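Local coordinates for protein chloride intracellular channel Clic (Drosophila melanogaster, PDB 2YV7) that probably inserts its N-terminal domain into membranes from a soluble state to form pH-dependent chloride channels, and may play a role in ethanol sensitivity, at residues S30-D33 and G34-G38; E80-H83 and P84-I88; E98-E101 and R102-K106; V130-K133 and L134-K138; F165-D169 and T170-F174. All coordinates share one frame; numbering follows the deposited sequence.

Contact 1: S30-D33 and G34-G38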
loop_
_atom_site.group_PDB
_atom_site.type_symbol
_atom_site.label_atom_id
_atom_site.label_comp_id
_atom_site.label_asym_id
_atom_site.label_seq_id
_atom_site.Cartn_x
_atom_site.Cartn_y
_atom_site.Cartn_z
ATOM N N SER A 30 -10.810 8.183 -5.187
ATOM C CA SER A 30 -10.861 9.312 -4.297
ATOM C C SER A 30 -12.301 9.745 -4.068
ATOM O O SER A 30 -13.095 9.851 -4.988
ATOM C CB SER A 30 -10.093 10.462 -4.940
ATOM O OG SER A 30 -10.344 11.700 -4.301
ATOM N N THR A 31 -12.554 10.037 -2.818
ATOM C CA THR A 31 -13.788 10.511 -2.283
ATOM C C THR A 31 -13.851 12.034 -2.385
ATOM O O THR A 31 -14.845 12.631 -2.026
ATOM C CB THR A 31 -13.835 10.089 -0.817
ATOM O OG1 THR A 31 -12.508 10.224 -0.248
ATOM C CG2 THR A 31 -14.286 8.610 -0.719
ATOM N N ILE A 32 -12.793 12.655 -2.886
ATOM C CA ILE A 32 -12.816 14.096 -3.172
ATOM C C ILE A 32 -13.260 14.372 -4.602
ATOM O O ILE A 32 -14.169 15.182 -4.819
ATOM C CB ILE A 32 -11.459 14.770 -2.919
ATOM C CG1 ILE A 32 -11.133 14.754 -1.419
ATOM C CG2 ILE A 32 -11.439 16.246 -3.439
ATOM C CD1 ILE A 32 -9.667 14.985 -1.117
ATOM N N ASP A 33 -12.642 13.731 -5.583
ATOM C CA ASP A 33 -13.005 14.041 -6.962
ATOM C C ASP A 33 -13.617 12.889 -7.772
ATOM O O ASP A 33 -14.043 13.079 -8.904
ATOM C CB ASP A 33 -11.818 14.647 -7.699
ATOM C CG ASP A 33 -10.882 13.595 -8.266
ATOM O OD1 ASP A 33 -10.996 12.386 -7.878
ATOM O OD2 ASP A 33 -10.065 14.002 -9.131
ATOM N N GLY A 34 -13.618 11.698 -7.203
ATOM C CA GLY A 34 -14.160 10.541 -7.879
ATOM C C GLY A 34 -13.362 10.015 -9.057
ATOM O O GLY A 34 -13.805 9.089 -9.724
ATOM N N ARG A 35 -12.193 10.595 -9.315
ATOM C CA ARG A 35 -11.369 10.183 -10.445
ATOM C C ARG A 35 -9.966 9.722 -10.053
ATOM O O ARG A 35 -9.463 8.757 -10.596
ATOM C CB ARG A 35 -11.252 11.311 -11.460
ATOM C CG ARG A 35 -12.561 11.808 -12.011
ATOM C CD ARG A 35 -12.325 12.974 -12.942
ATOM N NE ARG A 35 -13.562 13.475 -13.515
ATOM C CZ ARG A 35 -14.191 14.550 -13.070
ATOM N NH1 ARG A 35 -13.685 15.230 -12.051
ATOM N NH2 ARG A 35 -15.319 14.943 -13.640
ATOM N N ARG A 36 -9.328 10.443 -9.138
ATOM C CA ARG A 36 -8.004 10.067 -8.656
ATOM C C ARG A 36 -8.080 8.733 -7.928
ATOM O O ARG A 36 -9.112 8.385 -7.385
ATOM C CB ARG A 36 -7.462 11.117 -7.693
ATOM C CG ARG A 36 -7.268 12.463 -8.285
ATOM C CD ARG A 36 -6.343 13.289 -7.441
ATOM N NE ARG A 36 -6.926 13.610 -6.150
ATOM C CZ ARG A 36 -7.520 14.760 -5.880
ATOM N NH1 ARG A 36 -7.609 15.676 -6.822
ATOM N NH2 ARG A 36 -8.027 14.989 -4.686
ATOM N N LYS A 37 -6.982 7.996 -7.902
ATOM C CA LYS A 37 -6.974 6.788 -7.073
ATOM C C LYS A 37 -7.299 7.162 -5.615
ATOM O O LYS A 37 -6.890 8.228 -5.168
ATOM C CB LYS A 37 -5.643 6.105 -7.158
ATOM C CG LYS A 37 -4.507 6.887 -6.634
ATOM C CD LYS A 37 -3.192 6.169 -6.936
ATOM C CE LYS A 37 -2.940 6.029 -8.433
ATOM N NZ LYS A 37 -2.537 7.346 -8.998
ATOM N N GLY A 38 -7.978 6.284 -4.872
ATOM C CA GLY A 38 -8.333 6.562 -3.467
ATOM C C GLY A 38 -7.260 5.991 -2.531
ATOM O O GLY A 38 -6.177 5.586 -2.970
#
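An ST turn and an Asx turn, headed by Ser30 and Asp33, shape the loop in which Ser30, Ile32 and Asp33 meet Gly34 to Arg36; it leads from strand 22-28 to helix 41-55 in the thioredoxin-like N-terminal domain. The loop is closed by a nearly straight backbone bond from Ser30 N to Arg36 O (2.8 Å, 169° at the hydrogen), and inside it Gly34 N donates to Ser30 O at 2.9 Å. Gly34 has a positive phi, and a CB there would run into Asp33 O. Asp33 holds the tight bend. With CG set between the backbone N and the carbonyl carbon (chi1 85°), its carboxylate folds back over the residues that follow. OD1 takes Arg36 N at 2.9 Å through its syn lone pair, while Arg35 N, 2.6 Å from the same OD1, arrives from above the carboxylate plane. Were Asp33 replaced by an alanine, the amides of Arg35 and Arg36 would probably lose this acceptor and the bend could open. The other oxygen, OD2, lies over Arg36 CG at 3.3 Å and forms a long salt bridge with Arg36 NH1 at 3.8 Å, well out of the guanidinium plane, a matter of charge alone. Asp226 of helix 224-235 is the stronger partner: it pairs with Arg36 NE and bonds to Ser30 OG, fastening the loop to the C-terminal helical domain. Within the ST turn, Ser30 OG accepts from Ile32 N at 3.0 Å. Beyond it, the Ile32 side chain borders the guanidinium, with CD1 at the edge of that group, 3.9 Å from Arg36 NH2.

Contact 2: E80-H83 and P84-I88. With CA (calcium ion), chain B.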
loop_
_atom_site.group_PDB
_atom_site.type_symbol
_atom_site.label_atom_id
_atom_site.label_comp_id
_atom_site.label_asym_id
_atom_site.label_seq_id
_atom_site.Cartn_x
_atom_site.Cartn_y
_atom_site.Cartn_z
ATOM N N GLU A 80 -22.012 -7.056 -7.699
ATOM C CA GLU A 80 -23.006 -6.899 -6.632
ATOM C C GLU A 80 -22.450 -6.141 -5.418
ATOM O O GLU A 80 -22.118 -4.956 -5.516
ATOM C CB GLU A 80 -23.622 -8.248 -6.215
ATOM C CG GLU A 80 -24.963 -8.569 -6.869
ATOM C CD GLU A 80 -25.839 -9.476 -6.000
ATOM O OE1 GLU A 80 -25.789 -9.351 -4.748
ATOM O OE2 GLU A 80 -26.583 -10.308 -6.569
ATOM N N ALA A 81 -22.353 -6.831 -4.285
ATOM C CA ALA A 81 -22.100 -6.173 -3.007
ATOM C C ALA A 81 -20.607 -6.064 -2.640
ATOM O O ALA A 81 -20.257 -5.586 -1.551
ATOM C CB ALA A 81 -22.878 -6.879 -1.899
ATOM N N THR A 82 -19.733 -6.494 -3.548
ATOM C CA THR A 82 -18.299 -6.518 -3.259
ATOM C C THR A 82 -17.579 -5.187 -3.569
ATOM O O THR A 82 -17.750 -4.586 -4.644
ATOM C CB THR A 82 -17.597 -7.750 -3.886
ATOM O OG1 THR A 82 -16.176 -7.545 -3.905
ATOM C CG2 THR A 82 -18.104 -8.001 -5.299
ATOM N N HIS A 83 -16.797 -4.744 -2.588
ATOM C CA HIS A 83 -15.957 -3.549 -2.682
ATOM C C HIS A 83 -14.609 -3.818 -3.353
ATOM O O HIS A 83 -14.060 -4.916 -3.207
ATOM C CB HIS A 83 -15.680 -3.032 -1.269
ATOM C CG HIS A 83 -16.820 -2.269 -0.681
ATOM N ND1 HIS A 83 -17.910 -2.890 -0.112
ATOM C CD2 HIS A 83 -17.050 -0.939 -0.587
ATOM C CE1 HIS A 83 -18.759 -1.974 0.322
ATOM N NE2 HIS A 83 -18.261 -0.781 0.047
ATOM N N PRO A 84 -14.069 -2.815 -4.081
ATOM C CA PRO A 84 -12.690 -2.926 -4.562
ATOM C C PRO A 84 -11.730 -3.231 -3.397
ATOM O O PRO A 84 -12.083 -2.993 -2.228
ATOM C CB PRO A 84 -12.444 -1.563 -5.233
ATOM C CG PRO A 84 -13.860 -1.199 -5.699
ATOM C CD PRO A 84 -14.683 -1.543 -4.516
ATOM N N PRO A 85 -10.551 -3.808 -3.697
ATOM C CA PRO A 85 -10.124 -4.154 -5.041
ATOM C C PRO A 85 -10.783 -5.437 -5.513
ATOM O O PRO A 85 -11.194 -6.283 -4.712
ATOM C CB PRO A 85 -8.634 -4.430 -4.890
ATOM C CG PRO A 85 -8.485 -4.869 -3.479
ATOM C CD PRO A 85 -9.527 -4.147 -2.682
ATOM N N ILE A 86 -10.841 -5.540 -6.823
ATOM C CA ILE A 86 -11.332 -6.719 -7.525
ATOM C C ILE A 86 -10.345 -6.977 -8.619
ATOM O O ILE A 86 -9.946 -6.053 -9.334
ATOM C CB ILE A 86 -12.744 -6.433 -8.128
ATOM C CG1 ILE A 86 -13.780 -6.338 -7.008
ATOM C CG2 ILE A 86 -13.073 -7.525 -9.199
ATOM C CD1 ILE A 86 -15.048 -5.511 -7.352
ATOM N N LEU A 87 -9.917 -8.244 -8.783
ATOM C CA LEU A 87 -8.892 -8.566 -9.773
ATOM C C LEU A 87 -9.547 -9.385 -10.919
ATOM O O LEU A 87 -10.231 -10.353 -10.643
ATOM C CB LEU A 87 -7.748 -9.381 -9.150
ATOM C CG LEU A 87 -6.558 -9.870 -9.977
ATOM C CD1 LEU A 87 -5.399 -10.276 -9.109
ATOM C CD2 LEU A 87 -6.899 -11.085 -10.887
ATOM N N ILE A 88 -9.385 -8.923 -12.151
ATOM C CA ILE A 88 -10.058 -9.584 -13.304
ATOM C C ILE A 88 -8.964 -10.124 -14.197
ATOM O O ILE A 88 -8.112 -9.380 -14.702
ATOM C CB ILE A 88 -11.036 -8.654 -14.098
ATOM C CG1 ILE A 88 -12.045 -7.962 -13.170
ATOM C CG2 ILE A 88 -11.801 -9.487 -15.182
ATOM C CD1 ILE A 88 -13.019 -7.043 -13.897
HETATM CA CA CA B . -12.448 -6.901 -2.519
#
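His83, Pro84 and Ile86 shape the turn that enters strand 86-89, at the cis-proline of the thioredoxin-like domain: the peptide bond between Pro84 and Pro85 is cis, as is usual before this strand in the glutathione transferase fold. Here the bend directs two backbone carbonyls onto a calcium ion, His83 O and Pro85 O each lying 2.6 Å from the metal. Leu95 O is a third ligand, and Asn97 also belongs to the site. The two carbonyls stand 3.5 Å apart, His83 O to Pro85 O, and the shared cation probably offsets their mutual repulsion. The His83 imidazole takes no part in the metal site; the CB of this residue sits beside Pro84 CD at 3.7 Å, as the linkage requires, while the ring leads away toward the surface. Pro84 is buried, and its side chain meets Lys28 and Met68. Ile86, with CG1 anti to the carbonyl carbon (chi1 -71°), reaches back toward Thr82, the two side chains meeting tip to tip. Its CG1 also lies 4.1 Å from His83 O, and its CD1 sits 3.9 Å from Thr82 O. Shortening Ile86 to an alanine would remove CG1 and CD1 and probably leave a gap beside Thr82, whose side chain would lose its apolar neighbour. The Thr82 hydroxyl comes 4.1 Å from Ile86 CG1, and the same OG1 donates a weak hydrogen bond to the calcium ligand His83 O at 3.4 Å.

Contact 3: E98-E101 and R102-K106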
loop_
_atom_site.group_PDB
_atom_site.type_symbol
_atom_site.label_atom_id
_atom_site.label_comp_id
_atom_site.label_asym_id
_atom_site.label_seq_id
_atom_site.Cartn_x
_atom_site.Cartn_y
_atom_site.Cartn_z
ATOM N N GLU A 98 -8.360 -11.924 0.329
ATOM C CA GLU A 98 -7.502 -13.090 0.589
ATOM C C GLU A 98 -7.349 -13.955 -0.650
ATOM O O GLU A 98 -6.270 -14.524 -0.887
ATOM C CB GLU A 98 -8.006 -13.933 1.769
ATOM C CG GLU A 98 -6.940 -14.905 2.295
ATOM C CD GLU A 98 -7.326 -15.590 3.595
ATOM O OE1 GLU A 98 -8.295 -15.148 4.260
ATOM O OE2 GLU A 98 -6.649 -16.581 3.950
ATOM N N LYS A 99 -8.404 -14.027 -1.458
ATOM C CA LYS A 99 -8.365 -14.817 -2.712
ATOM C C LYS A 99 -7.595 -14.117 -3.825
ATOM O O LYS A 99 -6.952 -14.784 -4.617
ATOM C CB LYS A 99 -9.762 -15.242 -3.184
ATOM C CG LYS A 99 -10.577 -15.952 -2.117
ATOM C CD LYS A 99 -11.857 -16.555 -2.678
ATOM C CE LYS A 99 -12.734 -17.051 -1.533
ATOM N NZ LYS A 99 -13.810 -17.944 -2.045
ATOM N N ILE A 100 -7.636 -12.772 -3.858
ATOM C CA ILE A 100 -6.801 -11.999 -4.769
ATOM C C ILE A 100 -5.342 -12.282 -4.525
ATOM O O ILE A 100 -4.590 -12.535 -5.463
ATOM C CB ILE A 100 -7.095 -10.460 -4.680
ATOM C CG1 ILE A 100 -8.559 -10.190 -5.091
ATOM C CG2 ILE A 100 -6.066 -9.667 -5.496
ATOM C CD1 ILE A 100 -9.042 -8.744 -4.985
ATOM N N GLU A 101 -4.913 -12.236 -3.249
ATOM C CA GLU A 101 -3.516 -12.626 -2.919
ATOM C C GLU A 101 -3.144 -14.005 -3.395
ATOM O O GLU A 101 -2.124 -14.195 -4.081
ATOM C CB GLU A 101 -3.275 -12.587 -1.401
ATOM C CG GLU A 101 -3.134 -11.227 -0.961
ATOM C CD GLU A 101 -2.514 -11.011 0.444
ATOM O OE1 GLU A 101 -1.733 -11.839 1.001
ATOM O OE2 GLU A 101 -2.816 -9.932 0.953
ATOM N N ARG A 102 -3.975 -14.964 -3.004
ATOM C CA ARG A 102 -3.784 -16.359 -3.328
ATOM C C ARG A 102 -3.693 -16.494 -4.835
ATOM O O ARG A 102 -2.815 -17.186 -5.321
ATOM C CB ARG A 102 -4.924 -17.200 -2.724
ATOM C CG ARG A 102 -4.573 -18.644 -2.386
ATOM C CD ARG A 102 -5.509 -19.193 -1.295
ATOM N NE ARG A 102 -4.990 -20.428 -0.687
ATOM C CZ ARG A 102 -5.565 -21.636 -0.765
ATOM N NH1 ARG A 102 -6.717 -21.810 -1.418
ATOM N NH2 ARG A 102 -4.986 -22.679 -0.170
ATOM N N HIS A 103 -4.554 -15.782 -5.570
ATOM C CA HIS A 103 -4.533 -15.828 -7.050
ATOM C C HIS A 103 -3.248 -15.258 -7.643
ATOM O O HIS A 103 -2.664 -15.837 -8.557
ATOM C CB HIS A 103 -5.732 -15.099 -7.638
ATOM C CG HIS A 103 -5.916 -15.331 -9.099
ATOM N ND1 HIS A 103 -5.322 -14.536 -10.057
ATOM C CD2 HIS A 103 -6.598 -16.295 -9.771
ATOM C CE1 HIS A 103 -5.658 -14.977 -11.257
ATOM N NE2 HIS A 103 -6.421 -16.046 -11.112
ATOM N N ILE A 104 -2.780 -14.120 -7.113
ATOM C CA ILE A 104 -1.550 -13.538 -7.589
ATOM C C ILE A 104 -0.421 -14.513 -7.363
ATOM O O ILE A 104 0.354 -14.775 -8.287
ATOM C CB ILE A 104 -1.238 -12.144 -6.907
ATOM C CG1 ILE A 104 -2.338 -11.170 -7.306
ATOM C CG2 ILE A 104 0.152 -11.590 -7.382
ATOM C CD1 ILE A 104 -2.228 -9.784 -6.627
ATOM N N MET A 105 -0.366 -15.090 -6.164
ATOM C CA MET A 105 0.722 -16.007 -5.794
ATOM C C MET A 105 0.731 -17.281 -6.636
ATOM O O MET A 105 1.776 -17.720 -7.092
ATOM C CB MET A 105 0.596 -16.439 -4.331
ATOM C CG MET A 105 1.508 -17.585 -3.989
ATOM S SD MET A 105 1.584 -17.891 -2.225
ATOM C CE MET A 105 -0.064 -18.471 -1.822
ATOM N N LYS A 106 -0.434 -17.886 -6.797
ATOM C CA LYS A 106 -0.516 -19.207 -7.416
ATOM C C LYS A 106 -0.695 -19.180 -8.929
ATOM O O LYS A 106 -0.102 -19.996 -9.632
ATOM C CB LYS A 106 -1.596 -20.035 -6.730
ATOM C CG LYS A 106 -1.224 -20.355 -5.279
ATOM C CD LYS A 106 -2.392 -20.932 -4.485
ATOM C CE LYS A 106 -1.914 -21.548 -3.173
ATOM N NZ LYS A 106 -1.068 -22.771 -3.390
#
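Ile104 leans back along its helix over Ile100 and Glu101, and its side chain can be followed outward from the backbone. CB starts beside two carbonyl oxygens of the preceding turn, 3.6 Å from Glu101 O and 3.7 Å from Ile100 O. The next atom, CG1, stands anti to the carbonyl carbon (chi1 -64°), a setting that points it back toward the N-terminal end of the helix and brings it to 3.2 Å from Ile100 O. CD1 continues in an extended line, passes 3.8 Å from Ile100 O and ends 4.0 Å from Ile100 CG2, the two branched side chains meeting at a slant. This i to i+4 pair lies on the buried face of helix 97-107, which packs against the sheet of the thioredoxin-like domain: Ile100 and Ile104 both touch Leu87 of strand 86-89, while Tyr46 and Leu50 of helix 41-55 meet Ile100 and Ile104 respectively. Beneath the side chains the alpha-helical bonds run without a break, with Ile104 N donating to Ile100 O at 2.9 Å and Met105 N to Glu101 O at the same length. The Glu101 side chain extends toward helix 41-55, where its OE2 is hydrogen-bonded to Tyr46 OH.

Contact 4: V130-K133 and L134-K138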
loop_
_atom_site.group_PDB
_atom_site.type_symbol
_atom_site.label_atom_id
_atom_site.label_comp_id
_atom_site.label_asym_id
_atom_site.label_seq_id
_atom_site.Cartn_x
_atom_site.Cartn_y
_atom_site.Cartn_z
ATOM N N VAL A 130 -3.996 -1.595 12.771
ATOM C CA VAL A 130 -4.932 -1.251 13.853
ATOM C C VAL A 130 -4.294 -0.249 14.857
ATOM O O VAL A 130 -4.970 0.630 15.394
ATOM C CB VAL A 130 -5.492 -2.505 14.554
ATOM C CG1 VAL A 130 -4.421 -3.192 15.250
ATOM C CG2 VAL A 130 -6.585 -2.121 15.514
ATOM N N LYS A 131 -2.957 -0.310 15.031
ATOM C CA LYS A 131 -2.281 0.606 15.902
ATOM C C LYS A 131 -2.419 2.048 15.411
ATOM O O LYS A 131 -2.605 2.945 16.239
ATOM C CB LYS A 131 -0.800 0.230 16.096
ATOM C CG LYS A 131 -0.728 -1.120 16.871
ATOM C CD LYS A 131 0.664 -1.620 17.075
ATOM C CE LYS A 131 0.560 -3.179 17.362
ATOM N NZ LYS A 131 1.909 -3.767 17.504
ATOM N N LEU A 132 -2.309 2.248 14.093
ATOM C CA LEU A 132 -2.535 3.587 13.504
ATOM C C LEU A 132 -3.939 4.008 13.719
ATOM O O LEU A 132 -4.206 5.090 14.236
ATOM C CB LEU A 132 -2.147 3.612 12.012
ATOM C CG LEU A 132 -2.547 4.952 11.337
ATOM C CD1 LEU A 132 -1.843 6.160 11.947
ATOM C CD2 LEU A 132 -2.361 4.917 9.789
ATOM N N LYS A 133 -4.889 3.149 13.370
ATOM C CA LYS A 133 -6.287 3.474 13.658
ATOM C C LYS A 133 -6.577 3.946 15.082
ATOM O O LYS A 133 -7.288 4.934 15.272
ATOM C CB LYS A 133 -7.196 2.271 13.291
ATOM C CG LYS A 133 -7.236 2.130 11.803
ATOM C CD LYS A 133 -8.366 1.249 11.322
ATOM C CE LYS A 133 -8.180 -0.175 11.727
ATOM N NZ LYS A 133 -8.847 -1.110 10.735
ATOM N N LEU A 134 -6.048 3.249 16.075
ATOM C CA LEU A 134 -6.365 3.599 17.465
ATOM C C LEU A 134 -5.764 4.944 17.862
ATOM O O LEU A 134 -6.313 5.679 18.702
ATOM C CB LEU A 134 -5.843 2.498 18.355
ATOM C CG LEU A 134 -6.558 1.145 18.241
ATOM C CD1 LEU A 134 -5.838 0.303 19.222
ATOM C CD2 LEU A 134 -8.073 1.215 18.586
ATOM N N MET A 135 -4.611 5.271 17.283
ATOM C CA MET A 135 -3.918 6.528 17.578
ATOM C C MET A 135 -4.682 7.708 17.038
ATOM O O MET A 135 -4.710 8.811 17.626
ATOM C CB MET A 135 -2.592 6.504 16.823
ATOM C CG MET A 135 -1.537 5.851 17.422
ATOM S SD MET A 135 -0.247 6.149 16.189
ATOM C CE MET A 135 -0.123 7.921 16.143
ATOM N N LEU A 136 -5.354 7.496 15.920
ATOM C CA LEU A 136 -6.024 8.620 15.252
ATOM C C LEU A 136 -7.335 9.061 15.939
ATOM O O LEU A 136 -7.814 10.149 15.684
ATOM C CB LEU A 136 -6.367 8.257 13.801
ATOM C CG LEU A 136 -5.172 7.959 12.846
ATOM C CD1 LEU A 136 -5.677 7.645 11.452
ATOM C CD2 LEU A 136 -4.188 9.068 12.766
ATOM N N VAL A 137 -7.898 8.183 16.758
ATOM C CA VAL A 137 -9.144 8.406 17.489
ATOM C C VAL A 137 -9.143 9.764 18.175
ATOM O O VAL A 137 -10.160 10.446 18.167
ATOM C CB VAL A 137 -9.379 7.292 18.539
ATOM C CG1 VAL A 137 -10.548 7.656 19.516
ATOM C CG2 VAL A 137 -9.607 5.917 17.857
ATOM N N LYS A 138 -8.009 10.099 18.809
ATOM C CA LYS A 138 -7.722 11.426 19.371
ATOM C C LYS A 138 -6.274 11.434 19.844
ATOM O O LYS A 138 -5.693 10.369 19.949
ATOM C CB LYS A 138 -8.600 11.689 20.580
ATOM C CG LYS A 138 -8.184 10.923 21.787
ATOM C CD LYS A 138 -8.733 11.596 23.042
ATOM C CE LYS A 138 -9.974 10.897 23.479
ATOM N NZ LYS A 138 -9.685 9.443 23.658
#
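Leu134 packs back on Val130 one helical turn earlier, its CG 4.3 Å from Val130 CG2, while its backbone N donates to Val130 O at 2.9 Å. Both side chains lie on the surface of helix 128-136, in the all-helical C-terminal domain of the glutathione transferase fold. Met135 comes next on the buried side, with its N 3.2 Å from Lys131 O and a weak second bond to Leu132 O. Its CG packs on Lys131 O at 3.3 Å, and the side chain, bent at its last torsion, meets Leu147 of helix 141-161 and Val193 of helix 173-193. Leu136 forms the main apolar pair: with CG anti to the carbonyl carbon (chi1 -63°) it swings back toward Leu132, placing CD2 3.8 Å from Leu132 CD1. Tyr231 of helix 224-235 touches both leucines. Leu136 N bonds to Leu132 O at 3.2 Å, with a weak additional link to Lys133 O. Val137 follows, its CG2 3.6 Å from Lys133 O. The bonds of Met135 N and Leu136 N, each shared between i-4 and weaker i-3 acceptors, imply a less regular backbone here than at Leu134, while Leu132 and Leu136 supply apolar surface to helices 173-193 and 224-235.

Contact 5: F165-D169 and T170-F174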
loop_
_atom_site.group_PDB
_atom_site.type_symbol
_atom_site.label_atom_id
_atom_site.label_comp_id
_atom_site.label_asym_id
_atom_site.label_seq_id
_atom_site.Cartn_x
_atom_site.Cartn_y
_atom_site.Cartn_z
ATOM N N PHE A 165 15.286 -4.152 1.164
ATOM C CA PHE A 165 13.858 -4.364 1.514
ATOM C C PHE A 165 13.672 -5.388 2.636
ATOM O O PHE A 165 14.644 -5.842 3.232
ATOM C CB PHE A 165 13.128 -4.761 0.226
ATOM C CG PHE A 165 13.226 -3.720 -0.847
ATOM C CD1 PHE A 165 12.607 -2.480 -0.705
ATOM C CD2 PHE A 165 13.968 -3.989 -2.023
ATOM C CE1 PHE A 165 12.679 -1.518 -1.717
ATOM C CE2 PHE A 165 14.024 -3.025 -3.053
ATOM C CZ PHE A 165 13.388 -1.806 -2.887
ATOM N N LEU A 166 12.434 -5.747 2.974
ATOM C CA LEU A 166 12.245 -6.531 4.197
ATOM C C LEU A 166 12.926 -7.925 4.151
ATOM O O LEU A 166 13.329 -8.443 5.175
ATOM C CB LEU A 166 10.771 -6.791 4.496
ATOM C CG LEU A 166 10.018 -5.595 5.045
ATOM C CD1 LEU A 166 8.522 -5.748 4.868
ATOM C CD2 LEU A 166 10.347 -5.421 6.574
ATOM N N THR A 167 12.938 -8.580 3.008
ATOM C CA THR A 167 13.435 -9.960 2.976
ATOM C C THR A 167 14.688 -10.097 2.108
ATOM O O THR A 167 15.152 -11.220 1.878
ATOM C CB THR A 167 12.386 -10.955 2.431
ATOM O OG1 THR A 167 12.165 -10.610 1.067
ATOM C CG2 THR A 167 11.034 -10.860 3.204
ATOM N N GLY A 168 15.224 -8.976 1.643
ATOM C CA GLY A 168 16.404 -8.951 0.742
ATOM C C GLY A 168 16.497 -7.702 -0.107
ATOM O O GLY A 168 15.867 -6.689 0.220
ATOM N N ASP A 169 17.253 -7.745 -1.218
ATOM C CA ASP A 169 17.380 -6.545 -2.022
ATOM C C ASP A 169 16.313 -6.363 -3.098
ATOM O O ASP A 169 16.353 -5.375 -3.798
ATOM C CB ASP A 169 18.795 -6.365 -2.565
ATOM C CG ASP A 169 19.867 -6.348 -1.448
ATOM O OD1 ASP A 169 19.643 -5.700 -0.377
ATOM O OD2 ASP A 169 20.956 -6.984 -1.643
ATOM N N THR A 170 15.404 -7.334 -3.225
ATOM C CA THR A 170 14.283 -7.312 -4.154
ATOM C C THR A 170 12.972 -7.148 -3.365
ATOM O O THR A 170 12.852 -7.714 -2.269
ATOM C CB THR A 170 14.212 -8.694 -4.906
ATOM O OG1 THR A 170 15.276 -8.766 -5.857
ATOM C CG2 THR A 170 12.877 -8.904 -5.648
ATOM N N MET A 171 12.018 -6.421 -3.940
ATOM C CA MET A 171 10.679 -6.285 -3.377
ATOM C C MET A 171 9.974 -7.612 -3.252
ATOM O O MET A 171 10.038 -8.456 -4.156
ATOM C CB MET A 171 9.827 -5.307 -4.211
ATOM C CG MET A 171 10.269 -3.892 -4.102
ATOM S SD MET A 171 9.619 -3.204 -2.553
ATOM C CE MET A 171 7.847 -3.336 -2.781
ATOM N N CYS A 172 9.298 -7.806 -2.113
ATOM C CA CYS A 172 8.334 -8.894 -2.017
ATOM C C CYS A 172 6.951 -8.423 -1.551
ATOM O O CYS A 172 6.704 -7.210 -1.281
ATOM C CB CYS A 172 8.842 -10.015 -1.092
ATOM S SG CYS A 172 8.880 -9.484 0.601
ATOM N N CYS A 173 6.051 -9.379 -1.436
ATOM C CA CYS A 173 4.669 -9.164 -0.994
ATOM C C CYS A 173 4.568 -8.324 0.298
ATOM O O CYS A 173 3.608 -7.543 0.493
ATOM C CB CYS A 173 3.898 -10.490 -0.831
ATOM S SG CYS A 173 4.702 -11.650 0.288
ATOM N N PHE A 174 5.499 -8.572 1.224
ATOM C CA PHE A 174 5.416 -7.941 2.550
ATOM C C PHE A 174 5.743 -6.467 2.436
ATOM O O PHE A 174 5.199 -5.661 3.191
ATOM C CB PHE A 174 6.389 -8.606 3.539
ATOM C CG PHE A 174 6.090 -10.103 3.769
ATOM C CD1 PHE A 174 4.879 -10.485 4.323
ATOM C CD2 PHE A 174 7.032 -11.072 3.470
ATOM C CE1 PHE A 174 4.575 -11.888 4.550
ATOM C CE2 PHE A 174 6.732 -12.430 3.668
ATOM C CZ PHE A 174 5.529 -12.816 4.230
HETATM O O HOH W 1 11.931 -7.882 0.317
#
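Met171 lies across one face of the Phe165 ring in a Met-aromatic contact, with SD 3.8 Å from the ring centroid and 22° off the normal. The adjoining CG, 3.9 Å from the same centroid, adds a CH-pi contact over that face. Bends at the second and third torsions of Met171 (chi2 -80°) fold the thioether onto the ring. Further along, Leu166 CD1 packs on Phe174 CB at 3.8 Å, and Thr167 CG2 reaches the edge of the Phe174 ring, 4.0 Å from CD2. What positions these groups is the loop from helix 141-161 to helix 173-193: Phe165 N bonds to Gly168 O, and a water accepts from Thr167 N at 3.0 Å while donating to Thr170 O at 2.8 Å. Cys172 sits at the N-cap of helix 173-193, its SG accepting a weak bond from Phe174 N at 3.6 Å. Asp175 takes Cys172 N on OD2, the N3 half of a capping box, recalling the N-capping box of glutathione transferases, and Leu166 N on OD1. Met48 and Leu52 of helix 41-55 also meet Met171: polar bonds set the loop's course and start the helix, while the Met171 thioether links the Phe165 ring to helix 41-55 of the N-terminal domain.

In the fold
Contacts 2 and 3 are neighbours, their centres about 14 Å apart, and touch beside the calcium site: Ile100 CD1 lies 3.3 Å from the metal ligand Pro85 O, and Leu87 CD1 is 3.7 Å from Ile104 CG1. Contact 5 comes within about 6 Å of contact 3 at the nearest atoms, and Phe115 touches Ile104 of the one and Cys173 of the other. Contacts 1 and 4, with centres about 23 Å apart, do not meet but share helix 224-235, where Thr31 packs on Leu233 and Leu132 on Tyr231. Contacts 1 and 5 lie on opposite sides of the chain's centre, about 29 Å apart between centres.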